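Local coordinates for protein mRNA interferase YafQ (Escherichia coli, PDB 4MMG) that cleaves ribosome-bound mRNA within lysine codons as the endoribonuclease toxin of the DinJ-YafQ toxin-antitoxin system, arresting translation elongation, at residues A[19-22]-A[23-27]; A[35-38]-A[39-43]. The protein carries 1 engineered substitution. All coordinates share one frame; numbering follows the deposited sequence.

Interactions 1 and 2 are the C-terminal ends of two helices that follow each other in the chain, 13-24 and 29-40, and both finish in a Schellman motif. At each, a residue with positive phi, H26 or N42, turns the chain, and the amide after it bonds back to a carbonyl of the last turn. Their centres lie 21 Å apart and their nearest atoms about 6 Å, so the two ends do not touch. Interaction 1 is at the surface, holds a sulfate through R25, and brings the K27 side chain to about 11 Å from that of Q90, the engineered residue at the inferred proton-donor position. Interaction 2, partly buried, lies away from that site.

Interaction 1: A[19-22]-A[23-27]; sequences VKLA and QKRHK. With SO4 (sulfate ion), chain D.
A Schellman motif ends helix 13-24, whose last residues, V19 to K24, run on into R25, H26 and K27; R25 is the first to leave helical geometry. H26, with phi 70°, is the C-prime residue: its N bonds to O of Q23, and beyond it N of K27 reaches back to O of A22 at 3.0 Å. The regular helical bonds run up to this point, from N of Q23 to O of V19, N of K24 to O of K20 and N of R25 to O of L21, the last more bent at 143°. N of R25 also makes a weak bond to O of A22, the carbonyl that accepts N of K27.

Among side chains, the main pair is L21 and R25. L21 lays its isobutyl group over one face of the guanidinium, with CD2 3.6 Å above the plane over its centre, while CD1 lies 3.5 Å from NE of R25. CG of L21 stands anti to its backbone N (chi1 -174°), which carries both methyls to the arginine. K27 folds its aliphatic part against A22, CG lying 4.0 Å from CB of A22, and sends NZ on to a salt bridge with E68. V19, A22 and Q23 touch M29 at the start of helix 29-40.

The sulfate, probably from the crystallisation liquor, sits at the guanidinium edge with its sulfur in plane, gripped by two nearly straight bonds: R25 NH1 to O1 and R25 NH2 to O3, each 2.9 Å.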
ATOM      1  N   VAL A  19       6.757   7.151   2.984  1.00 10.31           N
ATOM      2  CA  VAL A  19       7.544   6.209   3.763  1.00 12.08           C
ATOM      3  C   VAL A  19       8.486   6.952   4.710  1.00 11.67           C
ATOM      4  O   VAL A  19       8.611   6.587   5.885  1.00 12.21           O
ATOM      5  CB  VAL A  19       8.315   5.223   2.857  1.00 12.29           C
ATOM      6  CG1 VAL A  19       9.369   4.461   3.655  1.00 15.22           C
ATOM      7  CG2 VAL A  19       7.350   4.263   2.182  1.00 14.12           C
ATOM      8  N   LYS A  20       9.128   8.009   4.214  1.00 12.32           N
ATOM      9  CA  LYS A  20       9.995   8.814   5.072  1.00 13.57           C
ATOM     10  C   LYS A  20       9.227   9.434   6.237  1.00 12.15           C
ATOM     11  O   LYS A  20       9.725   9.470   7.364  1.00 14.34           O
ATOM     12  CB  LYS A  20      10.713   9.897   4.265  1.00 16.74           C
ATOM     13  CG  LYS A  20      11.778   9.344   3.331  1.00 24.43           C
ATOM     14  CD  LYS A  20      12.527  10.464   2.629  1.00 30.60           C
ATOM     15  CE  LYS A  20      13.316   9.937   1.442  1.00 34.99           C
ATOM     16  NZ  LYS A  20      13.466  10.981   0.385  1.00 41.32           N
ATOM     17  N   LEU A  21       8.010   9.897   5.976  1.00 11.29           N
ATOM     18  CA  LEU A  21       7.196  10.511   7.023  1.00 11.29           C
ATOM     19  C   LEU A  21       6.786   9.478   8.078  1.00 13.02           C
ATOM     20  O   LEU A  21       6.814   9.760   9.277  1.00 12.47           O
ATOM     21  CB  LEU A  21       5.964  11.178   6.411  1.00 11.01           C
ATOM     22  CG  LEU A  21       5.082  11.976   7.364  1.00 14.10           C
ATOM     23  CD1 LEU A  21       5.868  13.119   7.985  1.00 16.34           C
ATOM     24  CD2 LEU A  21       3.848  12.499   6.641  1.00 14.97           C
ATOM     25  N   ALA A  22       6.420   8.277   7.636  1.00 10.70           N
ATOM     26  CA  ALA A  22       6.078   7.194   8.563  1.00  9.77           C
ATOM     27  C   ALA A  22       7.263   6.880   9.468  1.00 11.27           C
ATOM     28  O   ALA A  22       7.107   6.667  10.678  1.00 11.81           O
ATOM     29  CB  ALA A  22       5.639   5.952   7.794  1.00  9.76           C
ATOM     30  N   GLN A  23       8.454   6.849   8.880  1.00 11.73           N
ATOM     31  CA  GLN A  23       9.663   6.618   9.665  1.00 13.66           C
ATOM     32  C   GLN A  23       9.845   7.699  10.721  1.00 12.96           C
ATOM     33  O   GLN A  23      10.108   7.400  11.888  1.00 14.50           O
ATOM     34  CB  GLN A  23      10.886   6.578   8.751  1.00 16.86           C
ATOM     35  CG  GLN A  23      10.963   5.331   7.900  1.00 19.15           C
ATOM     36  CD  GLN A  23      12.177   5.325   6.988  1.00 30.20           C
ATOM     37  OE1 GLN A  23      12.218   6.036   5.982  1.00 31.24           O
ATOM     38  NE2 GLN A  23      13.176   4.523   7.341  1.00 34.41           N
ATOM     39  N   LYS A  24       9.705   8.955  10.296  1.00 12.96           N
ATOM     40  CA  LYS A  24       9.847  10.114  11.170  1.00 14.84           C
ATOM     41  C   LYS A  24       8.844  10.076  12.318  1.00 14.60           C
ATOM     42  O   LYS A  24       9.156  10.485  13.443  1.00 14.91           O
ATOM     43  CB  LYS A  24       9.666  11.394  10.351  1.00 15.37           C
ATOM     44  CG  LYS A  24       9.918  12.679  11.129  1.00 19.74           C
ATOM     45  CD  LYS A  24       9.630  13.894  10.272  1.00 23.63           C
ATOM     46  CE  LYS A  24      10.012  15.175  10.992  1.00 28.84           C
ATOM     47  NZ  LYS A  24       9.470  16.368  10.288  1.00 35.22           N
ATOM     48  N   ARG A  25       7.641   9.583  12.039  1.00 11.80           N
ATOM     49  CA  ARG A  25       6.586   9.545  13.049  1.00 11.93           C
ATOM     50  C   ARG A  25       6.601   8.273  13.896  1.00 13.40           C
ATOM     51  O   ARG A  25       5.677   8.034  14.673  1.00 14.11           O
ATOM     52  CB  ARG A  25       5.218   9.764  12.393  1.00 12.88           C
ATOM     53  CG  ARG A  25       5.079  11.152  11.808  1.00 12.70           C
ATOM     54  CD  ARG A  25       3.718  11.424  11.189  1.00 13.90           C
ATOM     55  NE  ARG A  25       3.640  12.799  10.690  1.00 12.94           N
ATOM     56  CZ  ARG A  25       2.635  13.280   9.966  1.00 13.08           C
ATOM     57  NH1 ARG A  25       1.608  12.500   9.658  1.00 14.53           N
ATOM     58  NH2 ARG A  25       2.658  14.543   9.556  1.00 14.80           N
ATOM     59  N   HIS A  26       7.662   7.480  13.737  1.00 12.34           N
ATOM     60  CA  HIS A  26       7.946   6.313  14.571  1.00 11.72           C
ATOM     61  C   HIS A  26       6.989   5.153  14.352  1.00 11.51           C
ATOM     62  O   HIS A  26       6.748   4.354  15.255  1.00 12.59           O
ATOM     63  CB  HIS A  26       8.033   6.697  16.057  1.00 11.60           C
ATOM     64  CG  HIS A  26       8.920   7.873  16.313  1.00 13.18           C
ATOM     65  ND1 HIS A  26      10.224   7.929  15.871  1.00 17.56           N
ATOM     66  CD2 HIS A  26       8.686   9.048  16.946  1.00 14.78           C
ATOM     67  CE1 HIS A  26      10.759   9.083  16.230  1.00 17.33           C
ATOM     68  NE2 HIS A  26       9.844   9.782  16.878  1.00 16.52           N
ATOM     69  N   LYS A  27       6.460   5.037  13.136  1.00 10.75           N
ATOM     70  CA  LYS A  27       5.673   3.853  12.805  1.00 10.08           C
ATOM     71  C   LYS A  27       6.566   2.608  12.767  1.00 12.02           C
ATOM     72  O   LYS A  27       7.776   2.698  12.508  1.00 11.65           O
ATOM     73  CB  LYS A  27       4.955   4.025  11.460  1.00 10.61           C
ATOM     74  CG  LYS A  27       4.042   5.250  11.369  1.00 11.09           C
ATOM     75  CD  LYS A  27       2.964   5.255  12.450  1.00 10.23           C
ATOM     76  CE  LYS A  27       2.066   4.052  12.320  1.00 11.07           C
ATOM     77  NZ  LYS A  27       0.909   4.124  13.258  1.00 18.31           N
TER
HETATM   78  S   SO4 D 102      -0.503  14.380   7.266  1.00 23.23           S
HETATM   79  O1  SO4 D 102      -0.603  13.052   7.900  1.00 19.33           O
HETATM   80  O2  SO4 D 102      -1.844  14.903   7.032  1.00 32.58           O
HETATM   81  O3  SO4 D 102       0.208  15.281   8.171  1.00 27.59           O
HETATM   82  O4  SO4 D 102       0.208  14.300   5.994  1.00 28.23           O

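Interaction 2: A[35-38]-A[39-43]; sequences LMTL and LINNT
Backbone hydrogen bonds tie L35-L38 to L39-T43 at the C-terminal end of helix 29-40. N of L39 bonds to O of L35, N of I40 to O of M36 at 2.8 Å, and N of N41 to O of T37. N42, with phi 59°, then turns the chain in a Schellman motif: N of T43 reaches O of L38 at 2.9 Å, and N of N42 bonds to O of L39.

The apolar pairs span four and five residues. L35 and L39 lie side by side and point the same way, their CD1 methyls 4.2 Å apart. L38 slants across T43, with CD2 of L38 4.0 Å from CB of T43, so the side chain after the turn packs back on the helix.

Of the polar side chains, T37 and N41 run alongside each other. With the T37 methyl placed opposite the backbone N about the CA-CB bond, CG2 packs against the N41 amide in van der Waals contact, 3.5 Å from ND2 of N41, and OG1 of T37 bonds to O of K33, one turn earlier. OD1 of N42 accepts a hydrogen bond from NH1 of R7.

One side of this helix end rests on the mixed sheet: L39 meets L82 and F84 of strand 81-88 and L73 and Y75 of strand 71-77, L35 also meets L73, and I40 reaches I9 and Y11 of strand 8-11. L35 and L38 also touch L46 in the loop after the helix.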
ATOM      1  N   LEU A  35       3.993  -6.499   4.577  1.00  8.51           N
ATOM      2  CA  LEU A  35       2.901  -6.402   3.623  1.00  8.32           C
ATOM      3  C   LEU A  35       3.420  -6.197   2.205  1.00  9.16           C
ATOM      4  O   LEU A  35       2.975  -6.861   1.264  1.00  9.32           O
ATOM      5  CB  LEU A  35       1.972  -5.260   4.020  1.00  8.88           C
ATOM      6  CG  LEU A  35       0.885  -4.876   3.023  1.00  8.49           C
ATOM      7  CD1 LEU A  35      -0.010  -6.053   2.688  1.00 10.03           C
ATOM      8  CD2 LEU A  35       0.064  -3.744   3.625  1.00  9.27           C
ATOM      9  N   MET A  36       4.357  -5.263   2.049  1.00  9.71           N
ATOM     10  CA  MET A  36       4.949  -5.022   0.738  1.00  9.73           C
ATOM     11  C   MET A  36       5.590  -6.279   0.160  1.00 10.46           C
ATOM     12  O   MET A  36       5.461  -6.548  -1.034  1.00 10.45           O
ATOM     13  CB  MET A  36       5.978  -3.898   0.803  1.00 10.29           C
ATOM     14  CG  MET A  36       5.393  -2.534   1.128  1.00 10.21           C
ATOM     15  SD  MET A  36       6.688  -1.281   1.285  1.00 15.49           S
ATOM     16  CE  MET A  36       7.251  -1.180  -0.384  1.00 15.46           C
ATOM     17  N   THR A  37       6.266  -7.048   1.005  1.00 11.12           N
ATOM     18  CA  THR A  37       6.924  -8.269   0.543  1.00 10.91           C
ATOM     19  C   THR A  37       5.909  -9.305   0.042  1.00 10.92           C
ATOM     20  O   THR A  37       6.138  -9.974  -0.973  1.00 11.53           O
ATOM     21  CB  THR A  37       7.857  -8.838   1.612  1.00 14.87           C
ATOM     22  OG1 THR A  37       8.880  -7.871   1.903  1.00 19.85           O
ATOM     23  CG2 THR A  37       8.500 -10.125   1.135  1.00 15.39           C
ATOM     24  N   LEU A  38       4.776  -9.427   0.729  1.00  9.53           N
ATOM     25  CA  LEU A  38       3.735 -10.346   0.267  1.00 10.71           C
ATOM     26  C   LEU A  38       3.249  -9.964  -1.127  1.00  9.10           C
ATOM     27  O   LEU A  38       3.101 -10.816  -2.000  1.00  9.56           O
ATOM     28  CB  LEU A  38       2.563 -10.364   1.250  1.00  9.70           C
ATOM     29  CG  LEU A  38       2.849 -10.948   2.638  1.00  9.85           C
ATOM     30  CD1 LEU A  38       1.603 -10.828   3.510  1.00 11.37           C
ATOM     31  CD2 LEU A  38       3.312 -12.406   2.559  1.00 10.35           C
ATOM     32  N   LEU A  39       3.037  -8.670  -1.346  1.00  8.46           N
ATOM     33  CA  LEU A  39       2.611  -8.181  -2.651  1.00  8.80           C
ATOM     34  C   LEU A  39       3.685  -8.401  -3.725  1.00 10.02           C
ATOM     35  O   LEU A  39       3.393  -8.906  -4.808  1.00 10.46           O
ATOM     36  CB  LEU A  39       2.216  -6.705  -2.568  1.00  8.17           C
ATOM     37  CG  LEU A  39       0.899  -6.490  -1.825  1.00  7.46           C
ATOM     38  CD1 LEU A  39       0.819  -5.086  -1.268  1.00  9.72           C
ATOM     39  CD2 LEU A  39      -0.265  -6.750  -2.769  1.00  9.46           C
ATOM     40  N   ILE A  40       4.923  -8.027  -3.408  1.00  9.44           N
ATOM     41  CA  ILE A  40       6.032  -8.177  -4.350  1.00 10.41           C
ATOM     42  C   ILE A  40       6.213  -9.641  -4.749  1.00 11.22           C
ATOM     43  O   ILE A  40       6.441  -9.941  -5.925  1.00 11.04           O
ATOM     44  CB  ILE A  40       7.329  -7.620  -3.744  1.00  9.63           C
ATOM     45  CG1 ILE A  40       7.282  -6.090  -3.744  1.00 10.89           C
ATOM     46  CG2 ILE A  40       8.564  -8.125  -4.501  1.00 12.62           C
ATOM     47  CD1 ILE A  40       8.319  -5.446  -2.840  1.00 13.88           C
ATOM     48  N   ASN A  41       6.079 -10.546  -3.780  1.00  9.88           N
ATOM     49  CA  ASN A  41       6.265 -11.976  -4.028  1.00  9.84           C
ATOM     50  C   ASN A  41       5.041 -12.676  -4.618  1.00 12.79           C
ATOM     51  O   ASN A  41       5.081 -13.890  -4.871  1.00 13.24           O
ATOM     52  CB  ASN A  41       6.683 -12.681  -2.738  1.00 11.27           C
ATOM     53  CG  ASN A  41       8.091 -12.336  -2.313  1.00 13.36           C
ATOM     54  OD1 ASN A  41       8.837 -11.701  -3.059  1.00 16.91           O
ATOM     55  ND2 ASN A  41       8.470 -12.764  -1.116  1.00 14.95           N
ATOM     56  N   ASN A  42       3.956 -11.925  -4.826  1.00 10.76           N
ATOM     57  CA  ASN A  42       2.702 -12.499  -5.330  1.00 12.29           C
ATOM     58  C   ASN A  42       2.155 -13.588  -4.406  1.00 11.99           C
ATOM     59  O   ASN A  42       1.565 -14.579  -4.859  1.00 12.98           O
ATOM     60  CB  ASN A  42       2.873 -13.036  -6.761  1.00 12.41           C
ATOM     61  CG  ASN A  42       1.549 -13.239  -7.468  1.00 14.57           C
ATOM     62  OD1 ASN A  42       0.626 -12.441  -7.322  1.00 16.62           O
ATOM     63  ND2 ASN A  42       1.452 -14.317  -8.245  1.00 19.83           N
ATOM     64  N   THR A  43       2.360 -13.399  -3.104  1.00 11.48           N
ATOM     65  CA  THR A  43       1.830 -14.313  -2.093  1.00 10.32           C
ATOM     66  C   THR A  43       0.401 -13.870  -1.774  1.00 10.00           C
ATOM     67  O   THR A  43       0.108 -13.355  -0.688  1.00 11.19           O
ATOM     68  CB  THR A  43       2.726 -14.321  -0.850  1.00 10.65           C
ATOM     69  OG1 THR A  43       4.091 -14.463  -1.265  1.00 13.58           O
ATOM     70  CG2 THR A  43       2.370 -15.493   0.068  1.00 11.10           C
TER